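Long-range contacts in penicillin-binding protein 1A (Mycobacterium tuberculosis, PDB 5CXW), which synthesises cross-linked cell-wall peptidoglycan, polymerising glycan strands with an N-terminal transglycosylase domain and linking their peptides with the penicillin-sensitive transpeptidase domain of this structure: residues Asp59-Val64 / Phe86-Ala91; Asn71-Ala76 / Pro229-Gln234; Gly177-Phe182 / Val211-Ser216; Tyr311-Ser316 / Ser360-Pro365. All blocks are in the same frame, centred on the assembly; numbering follows the deposited sequence. Where two conformers were deposited one is given.

Interaction 1: Asp59-Val64 / Phe86-Ala91; sequences DMRAAV and FDFAQA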
# COMPACT_ATOMS: atom_id res chain seq x y z
N ASP A 59 -4.56 18.36 13.87
CA ASP A 59 -5.22 17.05 13.87
C ASP A 59 -4.83 16.14 12.68
O ASP A 59 -5.16 14.95 12.67
CB ASP A 59 -6.76 17.25 13.84
CG ASP A 59 -7.32 17.91 15.10
OD1 ASP A 59 -6.66 17.87 16.15
OD2 ASP A 59 -8.42 18.51 15.01
N MET A 60 -4.13 16.68 11.70
CA MET A 60 -3.68 15.86 10.57
C MET A 60 -2.65 14.86 11.03
O MET A 60 -1.78 15.15 11.90
CB MET A 60 -3.08 16.75 9.49
CG MET A 60 -2.86 16.02 8.19
SD MET A 60 -2.47 17.10 6.83
CE MET A 60 -3.96 18.12 6.75
N ARG A 61 -2.72 13.67 10.45
CA ARG A 61 -1.78 12.58 10.77
C ARG A 61 -1.28 11.97 9.48
O ARG A 61 -1.94 12.05 8.42
CB ARG A 61 -2.46 11.53 11.62
CG ARG A 61 -2.94 12.04 13.00
CD ARG A 61 -1.75 12.19 13.92
NE ARG A 61 -2.19 12.62 15.25
CZ ARG A 61 -2.48 13.86 15.60
NH1 ARG A 61 -2.40 14.89 14.72
NH2 ARG A 61 -2.87 14.10 16.85
N ALA A 62 -0.12 11.33 9.56
CA ALA A 62 0.41 10.54 8.44
C ALA A 62 1.00 9.23 8.92
O ALA A 62 1.36 9.09 10.10
CB ALA A 62 1.48 11.33 7.66
N ALA A 63 1.09 8.26 8.03
CA ALA A 63 1.83 7.04 8.28
C ALA A 63 2.58 6.62 7.02
O ALA A 63 2.04 6.79 5.90
CB ALA A 63 0.88 5.95 8.72
N VAL A 64 3.80 6.11 7.20
CA VAL A 64 4.67 5.69 6.10
C VAL A 64 5.32 4.36 6.46
O VAL A 64 5.88 4.20 7.54
CB VAL A 64 5.81 6.68 5.86
CG1 VAL A 64 6.63 6.31 4.64
CG2 VAL A 64 5.30 8.11 5.70
N PHE A 86 -0.62 6.56 19.59
CA PHE A 86 -1.30 5.66 18.68
C PHE A 86 -0.39 5.44 17.50
O PHE A 86 0.36 6.34 17.14
CB PHE A 86 -2.56 6.35 18.29
CG PHE A 86 -3.50 5.51 17.52
CD1 PHE A 86 -4.34 4.61 18.15
CD2 PHE A 86 -3.56 5.63 16.15
CE1 PHE A 86 -5.22 3.82 17.41
CE2 PHE A 86 -4.45 4.88 15.42
CZ PHE A 86 -5.27 3.96 16.04
N ASP A 87 -0.39 4.21 16.96
CA ASP A 87 0.43 3.85 15.80
C ASP A 87 -0.49 3.83 14.57
O ASP A 87 -1.23 2.87 14.33
CB ASP A 87 1.14 2.51 16.00
CG ASP A 87 2.13 2.17 14.83
OD1 ASP A 87 1.99 2.74 13.71
OD2 ASP A 87 2.96 1.25 15.01
N PHE A 88 -0.45 4.90 13.79
CA PHE A 88 -1.28 4.99 12.56
C PHE A 88 -0.87 4.08 11.41
O PHE A 88 -1.66 3.94 10.46
CB PHE A 88 -1.39 6.40 12.02
CG PHE A 88 -2.44 7.18 12.73
CD1 PHE A 88 -3.77 6.96 12.42
CD2 PHE A 88 -2.11 7.96 13.81
CE1 PHE A 88 -4.78 7.64 13.12
CE2 PHE A 88 -3.11 8.64 14.51
CZ PHE A 88 -4.43 8.47 14.14
N ALA A 89 0.33 3.48 11.48
CA ALA A 89 0.75 2.47 10.53
C ALA A 89 0.11 1.10 10.78
O ALA A 89 0.22 0.21 9.93
CB ALA A 89 2.28 2.32 10.52
N GLN A 90 -0.52 0.95 11.93
CA GLN A 90 -1.21 -0.24 12.35
C GLN A 90 -2.72 -0.10 12.40
O GLN A 90 -3.41 -1.12 12.59
CB GLN A 90 -0.72 -0.67 13.74
CG GLN A 90 0.75 -1.09 13.77
CD GLN A 90 1.03 -2.39 13.04
OE1 GLN A 90 0.18 -3.30 12.99
NE2 GLN A 90 2.21 -2.50 12.45
N ALA A 91 -3.22 1.11 12.18
CA ALA A 91 -4.65 1.38 12.25
C ALA A 91 -5.40 0.76 11.10
O ALA A 91 -4.88 0.69 9.97
CB ALA A 91 -4.88 2.90 12.26

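Interaction 2: Asn71-Ala76 / Pro229-Gln234; sequences NGAVRA and PPHFVQ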
# COMPACT_ATOMS: atom_id res chain seq x y z
N ASN A 71 13.13 -9.26 0.53
CA ASN A 71 13.06 -10.09 1.72
C ASN A 71 12.03 -9.78 2.76
O ASN A 71 11.99 -10.46 3.76
CB ASN A 71 14.46 -10.06 2.35
CG ASN A 71 14.90 -8.66 2.61
OD1 ASN A 71 14.12 -7.77 2.80
ND2 ASN A 71 16.22 -8.46 2.56
N GLY A 72 11.21 -8.74 2.57
CA GLY A 72 10.17 -8.40 3.58
C GLY A 72 10.65 -7.50 4.68
O GLY A 72 9.86 -7.14 5.58
N ALA A 73 11.92 -7.09 4.66
CA ALA A 73 12.49 -6.25 5.73
C ALA A 73 11.86 -4.87 5.75
O ALA A 73 11.69 -4.24 4.72
CB ALA A 73 14.00 -6.15 5.54
N VAL A 74 11.47 -4.42 6.94
CA VAL A 74 10.96 -3.09 7.09
C VAL A 74 12.11 -2.09 7.17
O VAL A 74 12.91 -2.08 8.14
CB VAL A 74 10.00 -2.95 8.29
CG1 VAL A 74 9.55 -1.44 8.41
CG2 VAL A 74 8.82 -3.90 8.21
N ARG A 75 12.20 -1.23 6.16
CA ARG A 75 13.27 -0.26 6.03
C ARG A 75 12.96 1.10 6.62
O ARG A 75 13.89 1.86 6.97
CB ARG A 75 13.68 -0.08 4.57
CG ARG A 75 14.14 -1.36 3.91
CD ARG A 75 15.32 -1.94 4.67
NE ARG A 75 15.93 -3.05 3.92
CZ ARG A 75 16.63 -4.05 4.49
NH1 ARG A 75 16.86 -4.12 5.81
NH2 ARG A 75 17.15 -5.02 3.71
N ALA A 76 11.69 1.49 6.60
CA ALA A 76 11.28 2.75 7.18
C ALA A 76 9.88 2.56 7.73
O ALA A 76 9.07 1.86 7.15
CB ALA A 76 11.25 3.85 6.12
N PRO A 229 7.03 -12.40 4.46
CA PRO A 229 6.37 -11.76 5.62
C PRO A 229 7.13 -10.53 6.09
O PRO A 229 8.37 -10.57 6.18
CB PRO A 229 6.38 -12.86 6.70
CG PRO A 229 6.41 -14.10 5.91
CD PRO A 229 7.27 -13.85 4.71
N PRO A 230 6.42 -9.44 6.34
CA PRO A 230 7.15 -8.26 6.82
C PRO A 230 7.75 -8.51 8.18
O PRO A 230 7.13 -9.17 9.01
CB PRO A 230 6.08 -7.15 6.89
CG PRO A 230 4.91 -7.66 6.23
CD PRO A 230 5.03 -9.15 6.00
N HIS A 231 8.93 -7.97 8.40
CA HIS A 231 9.58 -8.16 9.71
C HIS A 231 10.52 -7.03 9.98
O HIS A 231 11.06 -6.39 9.05
CB HIS A 231 10.30 -9.50 9.73
CG HIS A 231 11.38 -9.60 8.74
ND1 HIS A 231 11.13 -9.84 7.40
CD2 HIS A 231 12.72 -9.41 8.84
CE1 HIS A 231 12.27 -9.84 6.75
NE2 HIS A 231 13.25 -9.61 7.60
N PHE A 232 10.74 -6.82 11.28
CA PHE A 232 11.51 -5.72 11.81
C PHE A 232 12.87 -6.18 12.41
O PHE A 232 13.73 -5.35 12.63
CB PHE A 232 10.73 -5.03 12.96
CG PHE A 232 9.50 -4.30 12.56
CD1 PHE A 232 8.30 -5.00 12.34
CD2 PHE A 232 9.51 -2.91 12.35
CE1 PHE A 232 7.13 -4.33 11.92
CE2 PHE A 232 8.34 -2.26 11.95
CZ PHE A 232 7.17 -2.97 11.76
N VAL A 233 13.01 -7.46 12.68
CA VAL A 233 14.19 -8.00 13.36
C VAL A 233 15.06 -8.72 12.34
O VAL A 233 14.63 -9.67 11.66
CB VAL A 233 13.81 -8.96 14.47
CG1 VAL A 233 15.09 -9.62 15.01
CG2 VAL A 233 13.03 -8.25 15.61
N GLN A 234 16.30 -8.23 12.23
CA GLN A 234 17.34 -8.77 11.37
C GLN A 234 18.21 -9.80 12.09
O GLN A 234 18.57 -10.83 11.51
CB GLN A 234 18.22 -7.63 10.85
CG GLN A 234 19.37 -8.03 9.93
CD GLN A 234 18.86 -8.72 8.67
OE1 GLN A 234 17.79 -8.37 8.11
NE2 GLN A 234 19.59 -9.70 8.22
O HOH W 1 18.35 -5.86 7.29

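Interaction 3: Gly177-Phe182 / Val211-Ser216; sequences GIASSF and VIDMAS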
# COMPACT_ATOMS: atom_id res chain seq x y z
N GLY A 177 -0.48 -10.45 0.22
CA GLY A 177 0.02 -10.12 1.54
C GLY A 177 -0.83 -9.22 2.37
O GLY A 177 -0.38 -8.82 3.46
N ILE A 178 -2.04 -8.83 1.94
CA ILE A 178 -2.96 -8.14 2.85
C ILE A 178 -3.30 -9.12 3.94
O ILE A 178 -3.81 -10.21 3.66
CB ILE A 178 -4.20 -7.57 2.15
CG1 ILE A 178 -3.83 -6.60 1.00
CG2 ILE A 178 -5.10 -6.94 3.16
CD1 ILE A 178 -3.00 -5.40 1.43
N ALA A 179 -2.95 -8.82 5.18
CA ALA A 179 -3.09 -9.84 6.24
C ALA A 179 -4.55 -10.18 6.43
O ALA A 179 -5.43 -9.33 6.23
CB ALA A 179 -2.53 -9.34 7.56
N SER A 180 -4.79 -11.43 6.80
CA SER A 180 -6.13 -11.96 7.03
C SER A 180 -6.78 -11.47 8.33
O SER A 180 -7.99 -11.60 8.48
CB SER A 180 -6.09 -13.49 7.08
OG SER A 180 -5.90 -13.92 5.76
N SER A 181 -5.96 -10.97 9.25
CA SER A 181 -6.40 -10.40 10.49
C SER A 181 -5.38 -9.44 11.04
O SER A 181 -4.20 -9.48 10.67
CB SER A 181 -6.64 -11.53 11.53
OG SER A 181 -5.41 -12.18 11.79
N PHE A 182 -5.85 -8.53 11.89
CA PHE A 182 -4.99 -7.65 12.64
C PHE A 182 -5.78 -7.17 13.84
O PHE A 182 -6.97 -7.42 13.94
CB PHE A 182 -4.41 -6.49 11.79
CG PHE A 182 -5.42 -5.59 11.16
CD1 PHE A 182 -5.92 -4.51 11.85
CD2 PHE A 182 -5.77 -5.75 9.81
CE1 PHE A 182 -6.85 -3.66 11.28
CE2 PHE A 182 -6.70 -4.92 9.23
CZ PHE A 182 -7.24 -3.86 9.96
N VAL A 211 -1.53 0.38 6.74
CA VAL A 211 -0.50 0.93 5.87
C VAL A 211 0.59 -0.14 5.68
O VAL A 211 1.08 -0.33 4.55
CB VAL A 211 0.08 2.21 6.49
CG1 VAL A 211 1.27 2.75 5.72
CG2 VAL A 211 -0.95 3.33 6.58
N ILE A 212 0.98 -0.86 6.76
CA ILE A 212 1.97 -1.92 6.57
C ILE A 212 1.52 -3.01 5.61
O ILE A 212 2.34 -3.48 4.82
CB ILE A 212 2.51 -2.51 7.91
CG1 ILE A 212 3.61 -3.55 7.65
CG2 ILE A 212 1.38 -3.08 8.79
CD1 ILE A 212 4.57 -3.65 8.85
N ASP A 213 0.24 -3.37 5.63
CA ASP A 213 -0.30 -4.38 4.71
C ASP A 213 -0.15 -3.90 3.27
O ASP A 213 0.23 -4.65 2.41
CB ASP A 213 -1.81 -4.61 4.94
CG ASP A 213 -2.11 -5.33 6.27
OD1 ASP A 213 -1.50 -6.39 6.53
OD2 ASP A 213 -3.04 -4.88 7.00
N MET A 214 -0.46 -2.64 3.02
CA MET A 214 -0.38 -2.11 1.65
C MET A 214 1.10 -2.10 1.13
O MET A 214 1.37 -2.50 0.01
CB MET A 214 -0.98 -0.71 1.54
CG MET A 214 -2.49 -0.68 1.73
SD MET A 214 -3.40 -1.63 0.49
CE MET A 214 -3.19 -0.56 -0.91
N ALA A 215 2.04 -1.69 2.00
CA ALA A 215 3.42 -1.69 1.61
C ALA A 215 3.89 -3.10 1.29
O ALA A 215 4.60 -3.35 0.28
CB ALA A 215 4.30 -1.07 2.68
N SER A 216 3.46 -4.04 2.13
CA SER A 216 3.85 -5.45 1.95
C SER A 216 3.25 -6.04 0.69
O SER A 216 3.95 -6.74 -0.09
CB SER A 216 3.41 -6.23 3.19
OG SER A 216 3.62 -7.63 3.03
O HOH W 2 1.97 -8.89 4.70
O HOH W 3 -5.27 -6.49 6.53

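Interaction 4: Tyr311-Ser316 / Ser360-Pro365; sequences YTPSLS and SNETFP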
# COMPACT_ATOMS: atom_id res chain seq x y z
N TYR A 311 6.29 1.60 -5.68
CA TYR A 311 7.53 0.85 -5.55
C TYR A 311 8.48 0.95 -6.71
O TYR A 311 8.11 1.35 -7.82
CB TYR A 311 7.17 -0.65 -5.32
CG TYR A 311 6.36 -1.33 -6.40
CD1 TYR A 311 6.93 -1.92 -7.54
CD2 TYR A 311 4.96 -1.40 -6.27
CE1 TYR A 311 6.12 -2.59 -8.49
CE2 TYR A 311 4.20 -2.03 -7.21
CZ TYR A 311 4.77 -2.64 -8.30
OH TYR A 311 3.94 -3.30 -9.21
N THR A 312 9.75 0.57 -6.42
CA THR A 312 10.71 0.13 -7.37
C THR A 312 10.98 -1.33 -7.04
O THR A 312 10.47 -1.84 -6.06
CB THR A 312 11.99 0.96 -7.26
OG1 THR A 312 12.71 0.55 -6.11
CG2 THR A 312 11.69 2.39 -7.24
N PRO A 313 11.81 -2.02 -7.81
CA PRO A 313 12.08 -3.42 -7.43
C PRO A 313 12.77 -3.58 -6.07
O PRO A 313 12.76 -4.69 -5.49
CB PRO A 313 12.98 -3.91 -8.59
CG PRO A 313 12.60 -3.01 -9.74
CD PRO A 313 12.36 -1.68 -9.14
N SER A 314 13.34 -2.51 -5.53
CA SER A 314 14.13 -2.55 -4.30
C SER A 314 13.46 -1.86 -3.10
O SER A 314 14.00 -1.92 -2.02
CB SER A 314 15.51 -1.98 -4.58
OG SER A 314 16.24 -2.87 -5.44
N LEU A 315 12.29 -1.24 -3.26
CA LEU A 315 11.62 -0.57 -2.16
C LEU A 315 10.17 -0.31 -2.48
O LEU A 315 9.84 0.20 -3.53
CB LEU A 315 12.32 0.73 -1.74
CG LEU A 315 11.96 1.19 -0.33
CD1 LEU A 315 12.52 0.25 0.74
CD2 LEU A 315 12.59 2.57 -0.16
N SER A 316 9.30 -0.74 -1.55
CA SER A 316 7.86 -0.49 -1.65
C SER A 316 7.41 0.35 -0.51
O SER A 316 7.63 -0.01 0.65
CB SER A 316 7.09 -1.82 -1.61
OG SER A 316 5.67 -1.54 -1.60
N SER A 360 21.67 3.04 -8.10
CA SER A 360 21.40 3.15 -9.53
C SER A 360 19.92 2.91 -9.82
O SER A 360 19.21 2.25 -9.05
CB SER A 360 22.26 2.17 -10.33
OG SER A 360 22.01 0.83 -9.96
N ASN A 361 19.48 3.47 -10.94
CA ASN A 361 18.08 3.32 -11.35
C ASN A 361 17.81 1.94 -11.90
O ASN A 361 18.46 1.53 -12.87
CB ASN A 361 17.69 4.36 -12.41
CG ASN A 361 17.66 5.77 -11.85
OD1 ASN A 361 17.65 5.99 -10.63
ND2 ASN A 361 17.61 6.75 -12.76
N GLU A 362 16.81 1.26 -11.35
CA GLU A 362 16.38 -0.03 -11.87
C GLU A 362 15.22 0.08 -12.85
O GLU A 362 14.41 0.99 -12.78
CB GLU A 362 15.92 -0.92 -10.74
CG GLU A 362 17.02 -1.26 -9.80
CD GLU A 362 16.57 -2.19 -8.71
OE1 GLU A 362 15.83 -1.77 -7.79
OE2 GLU A 362 16.95 -3.39 -8.78
N THR A 363 15.16 -0.87 -13.78
CA THR A 363 14.04 -0.95 -14.73
C THR A 363 13.23 -2.16 -14.34
O THR A 363 13.73 -3.10 -13.70
CB THR A 363 14.50 -1.07 -16.17
OG1 THR A 363 15.42 -2.13 -16.24
CG2 THR A 363 15.28 0.16 -16.56
N PHE A 364 11.96 -2.11 -14.69
CA PHE A 364 11.07 -3.22 -14.34
C PHE A 364 11.16 -4.37 -15.34
O PHE A 364 11.51 -4.17 -16.51
CB PHE A 364 9.65 -2.67 -14.25
CG PHE A 364 9.43 -1.79 -13.08
CD1 PHE A 364 9.43 -2.33 -11.84
CD2 PHE A 364 9.14 -0.45 -13.24
CE1 PHE A 364 9.18 -1.53 -10.70
CE2 PHE A 364 8.90 0.37 -12.13
CZ PHE A 364 8.87 -0.19 -10.85
N PRO A 365 10.82 -5.59 -14.89
CA PRO A 365 10.89 -6.73 -15.80
C PRO A 365 9.91 -6.60 -16.94
O PRO A 365 8.80 -6.14 -16.76
CB PRO A 365 10.56 -7.94 -14.88
CG PRO A 365 10.57 -7.43 -13.52
CD PRO A 365 10.43 -5.96 -13.52
O HOH W 4 15.38 0.71 -6.80

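Interaction 1: Asp59-Val64 / Phe86-Ala91
Arg61 sends CG anti to its carbonyl carbon (chi1 -63°) and bends at chi2, which lays the first carbons of its chain against Phe88. Arg61 CB sits over one face of that ring, in a CH-pi contact 4.3 Å from its centroid. Further out, Arg61 CG comes to 3.7 Å from Phe88 CE2 and CD follows the same rim atom. The guanidinium stands at 90° to the ring plane, making no stack with it. Its NH1 turns back to the main chain and donates to Met60 O at 2.9 Å, from above the carbonyl plane, and also to Pro58 O. A long residue fits here because its aliphatic part covers an aromatic face while its charged end reaches backbone oxygens. The opposite face of Phe88 receives Phe86 CD2 over its centre, and Trp320 meets the ring with its plane nearly parallel.

Beyond the ring, the contact is made by small residues. Ala63 CB meets Phe88 CB at 4.0 Å and Ala89 CB at 4.3 Å, close enough to rest on the backbone of the turn as well; a methyl is a fitting size there. That turn, type I from Asp87 to Gln90, is stiffened by an Asx turn in which Asp87 OD1 accepts from Ala89 N at 2.9 Å. Ala62 and Val64 point away, onto helix 39-53, which Met60 also touches. The arrangement is that of a strand in the central antiparallel sheet of a penicillin-binding transpeptidase domain, with helix 39-53 on one face and this loop, beside the start of helix 211-222, on the other.

Interaction 2: Asn71-Ala76 / Pro229-Gln234
Val74 and Phe232 pack beside a single beta bridge of parallel type, which joins Ala73 to His231 beside strand 74-78, at the edge of the central sheet. His231 N donates to Gly72 O at 3.1 Å, and His231 O accepts from Val74 N at 2.9 Å, so the histidine backbone grips the residues before and after Ala73.

Followed outward, Val74 CB lies 3.7 Å from His231 O. CG1, anti to the backbone N (chi1 177°), touches Phe232 CE2 at 3.8 Å. CG2 rests on His231 O and stands over the centre of the Phe232 ring, 4.0 Å from its centroid, a CH-pi contact almost on the ring normal. A beta-branched residue thus offers one methyl to the rim and one to the face. Tyr77 meets the same ring edge-to-face.

Gly72 has a positive phi (86°) and lies tight against Pro229 O and the imidazole, a place suited to a residue with no side chain. Asn71 OD1 closes an Asx turn on Ala73 N. Farther along, a water bridges Arg75 NH1 to Gln234 OE1, the latter bond weak, while Arg75 NH2 forms a salt bridge with Asp68. Ala73 CA covers one face of the His231 ring; at its edge CE1 comes to 3.1 Å from Asn71 O, and ND1 donates to Pro229 O in the ring plane, at 3.1 Å and nearly straight (172°).

Interaction 3: Gly177-Phe182 / Val211-Ser216
Asp213 presses against Ile178 and Ala179, and this is the close part of the contact. Ile178 CD1 lies 3.5 Å from Asp213 O and 3.8 Å from Asp213 CB, and reaches on to Met214 SD; the delta methyl of isoleucine is long enough to reach the helix backbone. Beside it Ala179 N donates to Asp213 OD1 at 3.1 Å, coming from above the carboxylate plane. With Asp213 CG anti to its carbonyl carbon (chi1 -70°), the carboxylate carbon is placed beside that N-H. The same OD1 takes a salt bridge from Arg210 NH2, which would probably favour the charged acid, while Phe182 CD2 stays 4.0 Å from OD2.

Elsewhere water fills in for direct bonds. One molecule donates to both Ala179 O and Asp213 OD2; another joins Gly177 O, 2.7 Å away, to Ser216 OG, whose small hydroxyl remains 4.2 Å from that carbonyl. Gly177 takes the positive phi (121°) that glycine tolerates easily. It ends helix 165-176 in a Schellman motif, which turns the chain across helix 211-222, the helix packed on the central sheet of the transpeptidase domain, with Met214 about 9 Å, side chain to side chain, from the probable acyl-ester serine, Ser97.

Interaction 4: Tyr311-Ser316 / Ser360-Pro365
Phe364 meets Tyr311 O at the edge of its ring, in the ring plane, with that oxygen 3.5 Å from Phe364 CZ. Pro313 CD comes obliquely to 3.5 Å from Phe364 CE1, and Thr312 CA likewise nears CZ at a slant. The rings of Tyr311 and Phe364 meet obliquely, their planes 88° and their centroids 5.9 Å apart, with Tyr311 CD1 3.9 Å from Phe364 CE1. The Tyr311 hydroxyl is bonded to Thr267, in helix 260-270.

The residues touched here form the tip of a beta hairpin joining strands 303-312 and 315-323 of the central sheet. A type I turn runs from Thr312 to Leu315, with Thr312 N donating to Leu315 O. Pro313, with phi fixed near -63°, suits its second position, and Thr312 OG1 accepts from Ser314 N in an ST turn.

Glu362 reaches the same turn from the chain beyond helix 343-356. Its CD is anti to CA along an extended chain (chi2 -178°), and the side chain slides past Pro313 in the opposite direction. Ser314 OG donates to Glu362 OE1 at 2.6 Å, on the syn side and tilted out of the carboxylate plane. The same oxygen accepts a second bond from a water 2.7 Å away, which also meets Thr312 OG1 at 2.8 Å.

How the interactions relate
From the N terminus, interaction 1 closes a short loop from 59-64 to 86-91. Inside that loop 71-76 opens interaction 2, so the two cross; its partner 229-234 arrives only after a long excursion. Interaction 3, between 177-182 and 211-216, is nested within that excursion. Interaction 4 follows in series and ties the hairpin 311-316 to the chain after helix 343-356. Helix 211-222 is the common neighbour: Val211 CG2 packs on Ala63 CB of interaction 1, Ser216 OG touches Pro230 CG of interaction 2, and Ala215 O probably accepts from Ser316 OG of interaction 4. Interactions 1, 2 and 4 all reach the five-stranded sheet, and interactions 2 and 4 touch where Arg75 CG meets Leu315 CD1.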